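Major capsid protein (PDB 5TIP) self-assembles as trimers into the icosahedral capsid of the chlorella virus PBCV-1, building its shell from 5040 copies of this glycosylated protein. Local coordinates at residues G282-A287 against A292-P297; T83-A88 against T269-Y274; A179-V182 against N186-G189; Y305-A310 against T381-S386. All coordinates share one frame; numbering follows the deposited sequence.

Overall arrangement
Starting at the N terminus, 83-88 is the first segment, leading into helix 87-91, but its partner 269-274 lies far along the chain. Interaction 2 therefore closes a long excursion and joins the N-terminal family region to the C-terminal one. Within that excursion interaction 3 closes a short turn, 179-182 against 186-189, next to interaction 2, where P87 packs on V182. Interactions 1 and 4 follow in series, with no crossing. Interaction 1 folds the glycan-bearing loop after strand 257-266 back on itself and touches interaction 2 through P297 and N270. Interaction 4 ties the end of that same loop to strand 376-387, with L309 resting on A283 of interaction 1.

Interaction 1 of 4, residues G282-A287 against A292-P297; sequences GACSGA and ATVTTP. With GLA (alpha-D-galactopyranose), chain F.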
loop_
_atom_site.group_PDB
_atom_site.type_symbol
_atom_site.label_atom_id
_atom_site.label_comp_id
_atom_site.label_asym_id
_atom_site.label_seq_id
_atom_site.Cartn_x
_atom_site.Cartn_y
_atom_site.Cartn_z
ATOM N N GLY A 282 21.260 -8.596 13.060
ATOM C CA GLY A 282 20.950 -7.369 12.365
ATOM C C GLY A 282 21.295 -6.097 13.107
ATOM O O GLY A 282 21.154 -5.009 12.532
ATOM N N ALA A 283 21.750 -6.189 14.358
ATOM C CA ALA A 283 21.995 -5.012 15.178
ATOM C C ALA A 283 23.471 -4.690 15.375
ATOM O O ALA A 283 23.780 -3.622 15.913
ATOM C CB ALA A 283 21.329 -5.172 16.553
ATOM N N CYS A 284 24.380 -5.566 14.961
ATOM C CA CYS A 284 25.807 -5.269 15.026
ATOM C C CYS A 284 26.533 -6.169 14.039
ATOM O O CYS A 284 25.966 -7.121 13.498
ATOM C CB CYS A 284 26.366 -5.456 16.440
ATOM S SG CYS A 284 26.668 -7.175 16.910
ATOM N N SER A 285 27.808 -5.858 13.818
ATOM C CA SER A 285 28.610 -6.616 12.868
ATOM C C SER A 285 28.861 -8.024 13.394
ATOM O O SER A 285 29.358 -8.201 14.510
ATOM C CB SER A 285 29.937 -5.902 12.610
ATOM O OG SER A 285 30.719 -6.602 11.658
ATOM N N GLY A 286 28.515 -9.024 12.587
ATOM C CA GLY A 286 28.731 -10.407 12.970
ATOM C C GLY A 286 27.897 -10.873 14.142
ATOM O O GLY A 286 28.328 -11.766 14.880
ATOM N N ALA A 287 26.707 -10.304 14.326
ATOM C CA ALA A 287 25.884 -10.640 15.480
ATOM C C ALA A 287 25.517 -12.118 15.482
ATOM O O ALA A 287 25.259 -12.716 14.435
ATOM C CB ALA A 287 24.615 -9.788 15.488
ATOM N N ALA A 292 31.309 -11.271 16.600
ATOM C CA ALA A 292 30.382 -10.187 16.890
ATOM C C ALA A 292 31.094 -9.035 17.585
ATOM O O ALA A 292 31.935 -9.238 18.465
ATOM C CB ALA A 292 29.231 -10.692 17.758
ATOM N N THR A 293 30.745 -7.815 17.183
ATOM C CA THR A 293 31.278 -6.610 17.810
ATOM C C THR A 293 30.200 -5.538 17.772
ATOM O O THR A 293 29.682 -5.211 16.700
ATOM C CB THR A 293 32.556 -6.134 17.107
ATOM O OG1 THR A 293 32.872 -4.799 17.527
ATOM C CG2 THR A 293 32.403 -6.179 15.590
ATOM N N VAL A 294 29.857 -5.005 18.945
ATOM C CA VAL A 294 28.809 -3.998 19.063
ATOM C C VAL A 294 29.381 -2.615 18.777
ATOM O O VAL A 294 28.721 -1.597 19.008
ATOM C CB VAL A 294 28.151 -4.045 20.453
ATOM C CG1 VAL A 294 27.477 -5.389 20.675
ATOM C CG2 VAL A 294 29.185 -3.780 21.536
ATOM N N THR A 295 30.612 -2.569 18.269
ATOM C CA THR A 295 31.230 -1.309 17.881
ATOM C C THR A 295 30.917 -0.939 16.438
ATOM O O THR A 295 30.890 0.249 16.097
ATOM C CB THR A 295 32.747 -1.387 18.073
ATOM O OG1 THR A 295 33.035 -1.935 19.364
ATOM C CG2 THR A 295 33.370 -0.003 17.977
ATOM N N THR A 296 30.660 -1.935 15.594
ATOM C CA THR A 296 30.416 -1.748 14.178
ATOM C C THR A 296 29.023 -2.252 13.830
ATOM O O THR A 296 28.642 -3.350 14.262
ATOM C CB THR A 296 31.469 -2.503 13.348
ATOM O OG1 THR A 296 32.774 -1.987 13.643
ATOM C CG2 THR A 296 31.194 -2.365 11.864
ATOM N N PRO A 297 28.237 -1.493 13.076
ATOM C CA PRO A 297 26.889 -1.942 12.721
ATOM C C PRO A 297 26.912 -2.993 11.622
ATOM O O PRO A 297 27.908 -3.194 10.924
ATOM C CB PRO A 297 26.198 -0.663 12.227
ATOM C CG PRO A 297 27.133 0.463 12.553
ATOM C CD PRO A 297 28.499 -0.125 12.606
HETATM C C1 GLA F . 27.793 -10.434 7.149
HETATM C C2 GLA F . 27.524 -10.530 8.646
HETATM C C3 GLA F . 26.781 -9.297 9.139
HETATM C C4 GLA F . 27.509 -8.033 8.704
HETATM C C5 GLA F . 27.788 -8.060 7.206
HETATM C C6 GLA F . 28.591 -6.835 6.789
HETATM O O2 GLA F . 26.744 -11.698 8.922
HETATM O O3 GLA F . 26.690 -9.331 10.566
HETATM O O4 GLA F . 28.745 -7.918 9.418
HETATM O O5 GLA F . 28.516 -9.238 6.865
HETATM O O6 GLA F . 27.988 -5.659 7.338
HETATM O O HOH W 1 29.567 -5.020 9.318
#
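The backbone N of S285 is shared by two carbonyls of 292-297. It donates to T296 O at 2.7 Å and, weakly, to T293 O at 3.5 Å, and thus both ends of the type I turn T293-T296 converge on one N-H. The return bond from T293 N to S285 O is 3.0 Å long and completes a single antiparallel hydrogen-bonded bridge. A292 CA adds a CA-H...O contact to the same S285 O, and the A292 methyl, CB, presses on G286 O at 3.2 Å.

The side chains of C284 and S285 part company here. C284 rests CB against T293 O and brings SG within 4.2 Å of V294 CG1. S285 lays CB beside T293 CG2 and the CB and CG2 of T296. Its hydroxyl, swung anti to the backbone N (chi1 -178°), reaches a water that also binds P297 O and two hydroxyls of the galactose, O4 and O6.

At G286, the third position of the type II turn C284-A287, phi is positive (67°) and the backbone N meets galactose O3 at 2.7 Å. G82 O holds the same sugar from another loop. T293 OG1 accepts from T295 N in an ST turn. The result is a turn-rich surface loop whose backbone lines a glycan pocket, one that also includes the glycosylated N301.

Interaction 2 of 4, residues T83-A88 against T269-Y274; sequences TTYYPA and TNYGQY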
loop_
_atom_site.group_PDB
_atom_site.type_symbol
_atom_site.label_atom_id
_atom_site.label_comp_id
_atom_site.label_asym_id
_atom_site.label_seq_id
_atom_site.Cartn_x
_atom_site.Cartn_y
_atom_site.Cartn_z
ATOM N N THR A 83 27.434 -4.164 3.264
ATOM C CA THR A 83 28.437 -3.193 3.681
ATOM C C THR A 83 28.089 -1.770 3.266
ATOM O O THR A 83 28.896 -0.860 3.477
ATOM C CB THR A 83 29.809 -3.578 3.127
ATOM O OG1 THR A 83 29.740 -3.673 1.699
ATOM C CG2 THR A 83 30.259 -4.913 3.701
ATOM N N THR A 84 26.911 -1.552 2.687
ATOM C CA THR A 84 26.452 -0.218 2.330
ATOM C C THR A 84 25.058 -0.000 2.900
ATOM O O THR A 84 24.296 -0.950 3.101
ATOM C CB THR A 84 26.425 -0.002 0.810
ATOM O OG1 THR A 84 25.590 -0.992 0.198
ATOM C CG2 THR A 84 27.829 -0.098 0.228
ATOM N N TYR A 85 24.730 1.266 3.160
ATOM C CA TYR A 85 23.411 1.640 3.671
ATOM C C TYR A 85 23.015 2.957 3.009
ATOM O O TYR A 85 23.428 4.030 3.460
ATOM C CB TYR A 85 23.418 1.761 5.191
ATOM C CG TYR A 85 22.042 1.909 5.802
ATOM C CD1 TYR A 85 21.126 0.866 5.752
ATOM C CD2 TYR A 85 21.662 3.083 6.439
ATOM C CE1 TYR A 85 19.869 0.990 6.311
ATOM C CE2 TYR A 85 20.404 3.216 7.002
ATOM C CZ TYR A 85 19.513 2.166 6.935
ATOM O OH TYR A 85 18.261 2.288 7.492
ATOM N N TYR A 86 22.211 2.863 1.953
ATOM C CA TYR A 86 21.757 4.016 1.183
ATOM C C TYR A 86 22.915 4.940 0.791
ATOM O O TYR A 86 22.913 6.124 1.138
ATOM C CB TYR A 86 20.691 4.787 1.951
ATOM C CG TYR A 86 19.412 4.011 2.181
ATOM C CD1 TYR A 86 18.377 4.055 1.258
ATOM C CD2 TYR A 86 19.242 3.230 3.316
ATOM C CE1 TYR A 86 17.206 3.345 1.461
ATOM C CE2 TYR A 86 18.076 2.516 3.529
ATOM C CZ TYR A 86 17.061 2.577 2.598
ATOM O OH TYR A 86 15.896 1.869 2.803
ATOM N N PRO A 87 23.914 4.429 0.064
ATOM C CA PRO A 87 25.087 5.268 -0.230
ATOM C C PRO A 87 24.779 6.424 -1.165
ATOM O O PRO A 87 25.336 7.516 -0.993
ATOM C CB PRO A 87 26.075 4.273 -0.853
ATOM C CG PRO A 87 25.210 3.228 -1.459
ATOM C CD PRO A 87 24.036 3.088 -0.535
ATOM N N ALA A 88 23.903 6.220 -2.150
ATOM C CA ALA A 88 23.544 7.308 -3.053
ATOM C C ALA A 88 22.755 8.393 -2.336
ATOM O O ALA A 88 22.860 9.573 -2.689
ATOM C CB ALA A 88 22.742 6.768 -4.232
ATOM N N THR A 269 28.746 8.820 13.792
ATOM C CA THR A 269 29.762 7.997 13.146
ATOM C C THR A 269 29.174 7.180 12.000
ATOM O O THR A 269 29.824 7.001 10.963
ATOM C CB THR A 269 30.424 7.080 14.176
ATOM O OG1 THR A 269 30.956 7.871 15.246
ATOM C CG2 THR A 269 31.554 6.283 13.539
ATOM N N ASN A 270 27.945 6.691 12.157
ATOM C CA ASN A 270 27.331 5.783 11.196
ATOM C C ASN A 270 26.074 6.414 10.616
ATOM O O ASN A 270 25.213 6.896 11.361
ATOM C CB ASN A 270 26.996 4.441 11.845
ATOM C CG ASN A 270 28.217 3.755 12.419
ATOM O OD1 ASN A 270 29.219 3.569 11.728
ATOM N ND2 ASN A 270 28.145 3.384 13.691
ATOM N N TYR A 271 25.971 6.398 9.290
ATOM C CA TYR A 271 24.850 7.027 8.607
ATOM C C TYR A 271 23.565 6.256 8.869
ATOM O O TYR A 271 23.531 5.027 8.767
ATOM C CB TYR A 271 25.121 7.103 7.107
ATOM C CG TYR A 271 24.012 7.761 6.317
ATOM C CD1 TYR A 271 23.834 9.138 6.352
ATOM C CD2 TYR A 271 23.149 7.008 5.532
ATOM C CE1 TYR A 271 22.824 9.747 5.630
ATOM C CE2 TYR A 271 22.136 7.610 4.807
ATOM C CZ TYR A 271 21.980 8.978 4.860
ATOM O OH TYR A 271 20.975 9.584 4.142
ATOM N N GLY A 272 22.506 6.984 9.213
ATOM C CA GLY A 272 21.213 6.373 9.431
ATOM C C GLY A 272 21.093 5.524 10.674
ATOM O O GLY A 272 20.062 4.869 10.855
ATOM N N GLN A 273 22.107 5.504 11.537
ATOM C CA GLN A 273 22.032 4.732 12.775
ATOM C C GLN A 273 21.238 5.536 13.793
ATOM O O GLN A 273 21.746 6.491 14.385
ATOM C CB GLN A 273 23.421 4.395 13.304
ATOM C CG GLN A 273 23.375 3.483 14.524
ATOM C CD GLN A 273 24.684 3.433 15.284
ATOM O OE1 GLN A 273 25.739 3.776 14.756
ATOM N NE2 GLN A 273 24.620 2.995 16.537
ATOM N N TYR A 274 19.983 5.146 14.003
ATOM C CA TYR A 274 19.102 5.814 14.947
ATOM C C TYR A 274 18.865 5.000 16.209
ATOM O O TYR A 274 18.158 5.465 17.108
ATOM C CB TYR A 274 17.758 6.131 14.281
ATOM C CG TYR A 274 17.863 7.049 13.084
ATOM C CD1 TYR A 274 18.769 8.102 13.066
ATOM C CD2 TYR A 274 17.054 6.865 11.972
ATOM C CE1 TYR A 274 18.865 8.942 11.975
ATOM C CE2 TYR A 274 17.140 7.701 10.877
ATOM C CZ TYR A 274 18.048 8.737 10.883
ATOM O OH TYR A 274 18.137 9.573 9.795
HETATM O O HOH W 2 18.086 4.334 9.212
#
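Y85 and Y271 exchange matching contacts: Y85 CD2 lies 3.6 Å from Y271 O, and Y271 CD2 lies 3.6 Å from Y85 O. Both side chains leave the backbone with CG anti to N (chi1 -170° and -179°), which sends each ring past the other's carbonyl; Y85 CD2 and Y271 CD2 are themselves 4.3 Å apart. The next residue of each segment joins in. G272 CA comes up at the edge of the Y85 ring, near its plane, with CE2 the nearest ring atom. Y86 CB packs against Y271 CE2.

A water finishes the first shell, sitting 2.7 Å from Y85 OH and donating to G272 O at 2.6 Å, so it links the far end of the ring to the opposite backbone.

One layer out, Y86 CD2 lies 3.6 Å above the centre of the Y85 ring and backs one face of it. Y86 occupies the N-cap position of helix 87-91, and its N is held by D133. In 269-274, the type II turn N270-Q273 sets Y271 and G272 in place, braced by N270 ND2 to Q273 OE1 at 2.7 Å. The Y271 hydroxyl is anchored by E89 and by N109 O.

The contact joins the N-terminal and C-terminal halves of the double jelly-roll capsid fold, loop against helix entrance.

Interaction 3 of 4, residues A179-V182 against N186-G189; sequences ASQV and NYNG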
loop_
_atom_site.group_PDB
_atom_site.type_symbol
_atom_site.label_atom_id
_atom_site.label_comp_id
_atom_site.label_asym_id
_atom_site.label_seq_id
_atom_site.Cartn_x
_atom_site.Cartn_y
_atom_site.Cartn_z
ATOM N N ALA A 179 28.904 14.205 -0.145
ATOM C CA ALA A 179 29.517 13.699 1.072
ATOM C C ALA A 179 30.981 13.359 0.823
ATOM O O ALA A 179 31.388 13.041 -0.297
ATOM C CB ALA A 179 28.766 12.466 1.575
ATOM N N SER A 180 31.777 13.433 1.888
ATOM C CA SER A 180 33.201 13.145 1.762
ATOM C C SER A 180 33.472 11.650 1.855
ATOM O O SER A 180 34.207 11.092 1.032
ATOM C CB SER A 180 33.981 13.901 2.839
ATOM O OG SER A 180 33.751 15.295 2.741
ATOM N N GLN A 181 32.879 10.986 2.843
ATOM C CA GLN A 181 33.132 9.577 3.105
ATOM C C GLN A 181 31.810 8.826 3.097
ATOM O O GLN A 181 30.887 9.186 3.835
ATOM C CB GLN A 181 33.842 9.393 4.449
ATOM C CG GLN A 181 35.055 10.293 4.626
ATOM C CD GLN A 181 35.795 10.035 5.921
ATOM O OE1 GLN A 181 35.336 9.270 6.769
ATOM N NE2 GLN A 181 36.955 10.664 6.075
ATOM N N VAL A 182 31.720 7.788 2.269
ATOM C CA VAL A 182 30.510 6.984 2.126
ATOM C C VAL A 182 30.872 5.531 2.407
ATOM O O VAL A 182 31.701 4.943 1.699
ATOM C CB VAL A 182 29.874 7.138 0.736
ATOM C CG1 VAL A 182 28.624 6.289 0.643
ATOM C CG2 VAL A 182 29.548 8.599 0.461
ATOM N N ASN A 186 33.771 4.441 -0.661
ATOM C CA ASN A 186 35.153 4.924 -0.603
ATOM C C ASN A 186 35.769 4.828 0.793
ATOM O O ASN A 186 36.974 5.078 0.929
ATOM C CB ASN A 186 35.281 6.372 -1.143
ATOM C CG ASN A 186 34.691 7.412 -0.230
ATOM O OD1 ASN A 186 33.772 7.145 0.531
ATOM N ND2 ASN A 186 35.236 8.628 -0.295
ATOM N N TYR A 187 35.006 4.441 1.825
ATOM C CA TYR A 187 35.562 4.212 3.160
ATOM C C TYR A 187 34.958 2.934 3.730
ATOM O O TYR A 187 33.836 2.539 3.387
ATOM C CB TYR A 187 35.301 5.369 4.136
ATOM C CG TYR A 187 36.330 6.481 4.044
ATOM C CD1 TYR A 187 36.302 7.370 3.000
ATOM C CD2 TYR A 187 37.324 6.647 5.005
ATOM C CE1 TYR A 187 37.241 8.384 2.882
ATOM C CE2 TYR A 187 38.266 7.670 4.897
ATOM C CZ TYR A 187 38.214 8.527 3.842
ATOM O OH TYR A 187 39.162 9.518 3.775
ATOM N N ASN A 188 35.713 2.279 4.615
ATOM C CA ASN A 188 35.236 1.103 5.357
ATOM C C ASN A 188 35.430 1.456 6.830
ATOM O O ASN A 188 36.526 1.276 7.381
ATOM C CB ASN A 188 35.986 -0.170 5.000
ATOM C CG ASN A 188 35.480 -1.368 5.782
ATOM O OD1 ASN A 188 34.370 -1.327 6.312
ATOM N ND2 ASN A 188 36.274 -2.427 5.861
ATOM N N GLY A 189 34.378 1.949 7.459
ATOM C CA GLY A 189 34.536 2.469 8.801
ATOM C C GLY A 189 35.288 3.772 8.702
ATOM O O GLY A 189 34.873 4.698 7.990
#
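This is a tight chain reversal between strand 172-178 of the N-terminal jelly roll and strand 187-188, which opens a small two-stranded hairpin with 191-192. It is closed by an alpha-turn and by an asparagine that pairs with backbone. The turn bond runs from N186 N to V182 O at 3.2 Å. Y187 N adds a second, weak bond to the same oxygen, which therefore receives two consecutive amides.

The N186 carboxamide does the rest of the polar work. With CG lodged between the backbone N and the carbonyl carbon (chi1 72°), the amide folds back over 179-182 and offers both of its ends: OD1 accepts from V182 N at 2.8 Å, almost straight at the hydrogen (171°), and ND2 donates to S180 O at 3.0 Å. In both bonds the donor lies in the carbonyl plane. The side chain thus spans Q181 much as a neighbouring strand would, and having two bonds fixes which way the amide is flipped. V182 itself turns to the fold's interior, packing on F51 and on P87, E90 and L91 of helix 87-91. The side chain of Q183, within the turn, accepts from G189 N.

Q181 is left to lie over Y187. Its chain runs extended beyond CG across one face of the ring, with CG 3.6 Å from the centroid in a CH-pi contact. The terminal amide is stacked flat, its plane 13° from that of the ring: CD sits 3.5 Å above the ring plane, over its centre, and NE2 reaches 3.3 Å from Y187 CZ.

Interaction 4 of 4, residues Y305-A310 against T381-S386; sequences YNEQLA and TYKTCS
K383 reaches from strand 376-387 of the C-terminal jelly roll to the 3-10 turn 307-309, sitting where that strand is interrupted between T381-Y382 and T384-S386. Its CB points at the turn, and CG stands anti to the carbonyl carbon (chi1 -57°), beyond which the chain is fully extended. CD passes A310 O at 3.5 Å. CE follows the same oxygen, and is 3.8 Å from E307 OE2. At the tip, NZ forms a salt bridge with E307 OE2 at 3.1 Å. A weak hydrogen bond joins NZ to A310 O at 3.4 Å. E307 O lies 3.0 Å from NZ. The lysine is buried, and the carboxylate with two backbone oxygens around NZ probably favours its positive charge.

E307 gets there by a bend at chi2 (61°), which brings its carboxylate back beside its own turn; NZ meets OE2 from above the carboxylate plane, 36° out of it. Within the turn A310 N bonds to E307 O at 2.9 Å, which fixes that carbonyl beside NZ. T403 OG1 of strand 402-404 gives A310 O a second, weak partner. Just upstream, the Y305 ring meets Y126 of a neighbouring subunit edge-to-face, so the loop runs on into the trimer interface. The 3-10 turn starts from an Asx turn, in which N306 OD1 accepts from Q308 N at 3.0 Å.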
loop_
_atom_site.group_PDB
_atom_site.type_symbol
_atom_site.label_atom_id
_atom_site.label_comp_id
_atom_site.label_asym_id
_atom_site.label_seq_id
_atom_site.Cartn_x
_atom_site.Cartn_y
_atom_site.Cartn_z
ATOM N N TYR A 305 13.257 -2.239 13.866
ATOM C CA TYR A 305 11.952 -1.948 14.439
ATOM C C TYR A 305 11.903 -2.229 15.931
ATOM O O TYR A 305 10.847 -2.060 16.551
ATOM C CB TYR A 305 10.860 -2.747 13.718
ATOM C CG TYR A 305 10.674 -2.345 12.273
ATOM C CD1 TYR A 305 10.111 -1.121 11.943
ATOM C CD2 TYR A 305 11.057 -3.188 11.240
ATOM C CE1 TYR A 305 9.938 -0.742 10.627
ATOM C CE2 TYR A 305 10.886 -2.819 9.918
ATOM C CZ TYR A 305 10.326 -1.594 9.618
ATOM O OH TYR A 305 10.150 -1.215 8.306
ATOM N N ASN A 306 13.018 -2.649 16.522
ATOM C CA ASN A 306 13.058 -3.030 17.928
ATOM C C ASN A 306 13.081 -1.769 18.782
ATOM O O ASN A 306 14.074 -1.035 18.790
ATOM C CB ASN A 306 14.278 -3.902 18.202
ATOM C CG ASN A 306 14.163 -4.666 19.500
ATOM O OD1 ASN A 306 13.416 -4.276 20.396
ATOM N ND2 ASN A 306 14.903 -5.762 19.609
ATOM N N GLU A 307 11.980 -1.515 19.494
ATOM C CA GLU A 307 11.917 -0.353 20.375
ATOM C C GLU A 307 12.917 -0.462 21.520
ATOM O O GLU A 307 13.371 0.561 22.047
ATOM C CB GLU A 307 10.491 -0.188 20.908
ATOM C CG GLU A 307 10.335 0.842 22.016
ATOM C CD GLU A 307 10.726 2.244 21.583
ATOM O OE1 GLU A 307 10.636 2.549 20.372
ATOM O OE2 GLU A 307 11.131 3.041 22.457
ATOM N N GLN A 308 13.287 -1.687 21.905
ATOM C CA GLN A 308 14.233 -1.876 22.997
ATOM C C GLN A 308 15.577 -1.215 22.715
ATOM O O GLN A 308 16.304 -0.883 23.658
ATOM C CB GLN A 308 14.430 -3.371 23.263
ATOM C CG GLN A 308 15.172 -3.686 24.549
ATOM C CD GLN A 308 14.301 -3.486 25.773
ATOM O OE1 GLN A 308 13.375 -4.259 26.023
ATOM N NE2 GLN A 308 14.581 -2.434 26.535
ATOM N N LEU A 309 15.921 -1.014 21.445
ATOM C CA LEU A 309 17.181 -0.390 21.063
ATOM C C LEU A 309 17.070 1.116 20.851
ATOM O O LEU A 309 18.082 1.758 20.553
ATOM C CB LEU A 309 17.737 -1.053 19.798
ATOM C CG LEU A 309 17.988 -2.561 19.879
ATOM C CD1 LEU A 309 18.525 -3.088 18.559
ATOM C CD2 LEU A 309 18.949 -2.882 21.012
ATOM N N ALA A 310 15.876 1.692 20.985
ATOM C CA ALA A 310 15.725 3.139 20.934
ATOM C C ALA A 310 16.065 3.749 22.291
ATOM O O ALA A 310 16.046 3.076 23.325
ATOM C CB ALA A 310 14.305 3.516 20.513
ATOM N N THR A 381 13.236 12.714 28.006
ATOM C CA THR A 381 13.736 11.860 29.074
ATOM C C THR A 381 14.231 10.567 28.448
ATOM O O THR A 381 13.490 9.912 27.710
ATOM C CB THR A 381 12.656 11.567 30.123
ATOM O OG1 THR A 381 12.247 12.791 30.746
ATOM C CG2 THR A 381 13.188 10.617 31.189
ATOM N N TYR A 382 15.475 10.208 28.739
ATOM C CA TYR A 382 16.116 9.061 28.115
ATOM C C TYR A 382 16.012 7.831 29.005
ATOM O O TYR A 382 15.863 7.923 30.226
ATOM C CB TYR A 382 17.586 9.363 27.811
ATOM C CG TYR A 382 17.778 10.581 26.941
ATOM C CD1 TYR A 382 17.549 10.524 25.576
ATOM C CD2 TYR A 382 18.180 11.792 27.487
ATOM C CE1 TYR A 382 17.719 11.635 24.778
ATOM C CE2 TYR A 382 18.352 12.909 26.696
ATOM C CZ TYR A 382 18.119 12.825 25.342
ATOM O OH TYR A 382 18.287 13.932 24.543
ATOM N N LYS A 383 16.087 6.668 28.368
ATOM C CA LYS A 383 16.146 5.418 29.103
ATOM C C LYS A 383 17.499 5.274 29.791
ATOM O O LYS A 383 18.469 5.967 29.470
ATOM C CB LYS A 383 15.906 4.232 28.169
ATOM C CG LYS A 383 14.589 4.284 27.417
ATOM C CD LYS A 383 14.471 3.109 26.463
ATOM C CE LYS A 383 13.197 3.185 25.640
ATOM N NZ LYS A 383 13.126 2.074 24.650
ATOM N N THR A 384 17.558 4.357 30.750
ATOM C CA THR A 384 18.819 4.024 31.401
ATOM C C THR A 384 19.556 3.022 30.523
ATOM O O THR A 384 19.136 1.866 30.399
ATOM C CB THR A 384 18.575 3.459 32.797
ATOM O OG1 THR A 384 17.864 4.419 33.587
ATOM C CG2 THR A 384 19.895 3.137 33.475
ATOM N N CYS A 385 20.654 3.462 29.908
ATOM C CA CYS A 385 21.425 2.622 28.993
ATOM C C CYS A 385 22.294 1.659 29.805
ATOM O O CYS A 385 23.525 1.724 29.815
ATOM C CB CYS A 385 22.260 3.487 28.063
ATOM S SG CYS A 385 21.341 4.851 27.321
ATOM N N SER A 386 21.619 0.739 30.494
ATOM C CA SER A 386 22.276 -0.159 31.431
ATOM C C SER A 386 22.333 -1.606 30.963
ATOM O O SER A 386 22.971 -2.426 31.632
ATOM C CB SER A 386 21.570 -0.104 32.795
ATOM O OG SER A 386 20.204 -0.459 32.670
#